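Local coordinates for uncharacterized protein SMc04130 (Sinorhizobium meliloti, PDB 3JU2), which is of unknown function but binds a zinc ion in a xylose isomerase-like TIM barrel, at residues A176-H181 / T218-M223. Numbering follows the deposited sequence.
Sequences AIDVYH and TDRGMM. With ZN (zinc ion), chain D.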
# COMPACT_ATOMS: atom_id res chain seq x y z
N ALA A 176 -11.47 10.26 -8.12
CA ALA A 176 -12.41 9.57 -7.24
C ALA A 176 -11.61 9.19 -6.00
O ALA A 176 -10.63 8.45 -6.10
CB ALA A 176 -12.97 8.30 -7.92
N ILE A 177 -11.98 9.75 -4.85
CA ILE A 177 -11.30 9.47 -3.62
C ILE A 177 -12.02 8.33 -2.89
O ILE A 177 -13.10 8.54 -2.33
CB ILE A 177 -11.21 10.72 -2.69
CG1 ILE A 177 -10.52 11.88 -3.43
CG2 ILE A 177 -10.50 10.37 -1.36
CD1 ILE A 177 -10.54 13.19 -2.66
N ASP A 178 -11.42 7.14 -2.91
CA ASP A 178 -11.93 5.97 -2.17
C ASP A 178 -11.13 5.78 -0.90
O ASP A 178 -9.90 5.56 -0.94
CB ASP A 178 -11.86 4.72 -3.06
CG ASP A 178 -12.56 3.45 -2.43
OD1 ASP A 178 -12.68 3.28 -1.21
OD2 ASP A 178 -13.03 2.61 -3.23
N VAL A 179 -11.80 5.85 0.25
CA VAL A 179 -11.12 5.73 1.54
C VAL A 179 -10.28 4.44 1.68
O VAL A 179 -9.26 4.45 2.35
CB VAL A 179 -12.11 5.88 2.75
CG1 VAL A 179 -12.82 7.25 2.69
CG2 VAL A 179 -13.13 4.70 2.84
N TYR A 180 -10.71 3.35 1.02
CA TYR A 180 -9.99 2.07 1.10
C TYR A 180 -8.60 2.22 0.50
O TYR A 180 -7.63 1.70 1.04
CB TYR A 180 -10.74 0.96 0.36
CG TYR A 180 -10.37 -0.42 0.84
CD1 TYR A 180 -10.82 -0.87 2.08
CD2 TYR A 180 -9.57 -1.27 0.07
CE1 TYR A 180 -10.47 -2.14 2.56
CE2 TYR A 180 -9.23 -2.57 0.52
CZ TYR A 180 -9.70 -2.99 1.77
OH TYR A 180 -9.37 -4.24 2.23
N HIS A 181 -8.53 2.98 -0.58
CA HIS A 181 -7.29 3.17 -1.32
C HIS A 181 -6.33 4.20 -0.74
O HIS A 181 -5.12 4.09 -0.94
CB HIS A 181 -7.65 3.48 -2.77
CG HIS A 181 -8.43 2.40 -3.43
ND1 HIS A 181 -8.16 1.05 -3.23
CD2 HIS A 181 -9.45 2.45 -4.32
CE1 HIS A 181 -9.00 0.33 -3.96
NE2 HIS A 181 -9.80 1.16 -4.62
N THR A 218 -11.23 -8.83 -1.58
CA THR A 218 -12.65 -8.99 -1.26
C THR A 218 -12.95 -9.07 0.24
O THR A 218 -13.84 -9.81 0.66
CB THR A 218 -13.22 -10.26 -1.96
OG1 THR A 218 -12.47 -11.40 -1.51
CG2 THR A 218 -13.16 -10.13 -3.49
N ASP A 219 -12.23 -8.30 1.05
CA ASP A 219 -12.52 -8.21 2.48
C ASP A 219 -12.57 -6.75 2.95
O ASP A 219 -12.07 -6.40 4.03
CB ASP A 219 -11.52 -9.03 3.31
CG ASP A 219 -11.98 -9.24 4.76
OD1 ASP A 219 -13.21 -9.32 4.98
OD2 ASP A 219 -11.12 -9.30 5.68
N ARG A 220 -13.14 -5.89 2.11
CA ARG A 220 -13.51 -4.55 2.51
C ARG A 220 -14.54 -4.62 3.63
O ARG A 220 -15.39 -5.52 3.66
CB ARG A 220 -14.08 -3.78 1.33
CG ARG A 220 -13.07 -3.52 0.23
CD ARG A 220 -13.62 -2.41 -0.62
NE ARG A 220 -12.80 -2.14 -1.79
CZ ARG A 220 -12.92 -1.04 -2.53
NH1 ARG A 220 -13.83 -0.11 -2.23
NH2 ARG A 220 -12.12 -0.87 -3.58
N GLY A 221 -14.44 -3.69 4.58
CA GLY A 221 -15.42 -3.59 5.66
C GLY A 221 -16.61 -2.69 5.39
O GLY A 221 -16.56 -1.78 4.55
N MET A 222 -17.69 -2.96 6.13
CA MET A 222 -18.78 -2.02 6.26
C MET A 222 -18.28 -0.86 7.13
O MET A 222 -17.52 -1.07 8.06
CB MET A 222 -19.98 -2.69 6.95
CG MET A 222 -21.25 -1.80 7.13
SD MET A 222 -22.13 -1.13 5.78
CE MET A 222 -22.83 -2.65 5.07
N MET A 223 -18.71 0.34 6.78
CA MET A 223 -18.38 1.56 7.54
C MET A 223 -18.60 1.36 9.04
O MET A 223 -19.68 0.95 9.46
CB MET A 223 -19.19 2.73 7.00
CG MET A 223 -18.96 3.07 5.52
SD MET A 223 -19.85 2.15 4.23
CE MET A 223 -21.57 2.41 4.79
ZN ZN D . -13.72 3.00 -5.05
O HOH W 1 -9.93 -6.65 0.86
O HOH W 2 -10.26 -4.54 4.92
O HOH W 3 -12.30 0.77 -6.02
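Tyr180 and Arg220 have the nearest CA atoms across the contact, 7.6 Å apart, where the end of strand 173-178 and the helix after it face the loop following strand 201-206. Both lie at the C-terminal ends of the strands of a TIM barrel, beside the zinc site. Asp178 binds zinc through OD2 at 2.0 Å; Glu143, His205 and Glu249 complete the site. Asp178 OD2 also accepts a hydrogen bond from Arg220 NH1 on its syn lone pair, at 3.0 Å and 144°, within a salt bridge; the oxygen is tilted out of the guanidinium plane. Asp178 is the N-cap of the helix, its OD1 accepting from Tyr180 N. Arg220 NH1 also donates to the backbone O of Glu249, so this second-shell arginine ties the carboxylate of one zinc ligand to the main chain of another. Tyr180 CG is anti to the backbone N (chi1 -157°), which lays the ring against the extended arginine chain. Arg220 CG sits 3.7 Å from the centroid of the Tyr180 ring in a CH-pi contact, and guanidinium and ring planes are 14° apart. With an alanine here, Asp178 OD2 would keep the zinc but probably lose its arginine partner, and Glu249 O and this ring face would lose theirs. The His181 ring stands perpendicular to the guanidinium, and a water joins the two, 2.9 Å from both His181 NE2 and Arg220 NH2. At the phenol end, a second water bonds to Tyr180 OH and donates to Asp219 O at 2.7 Å.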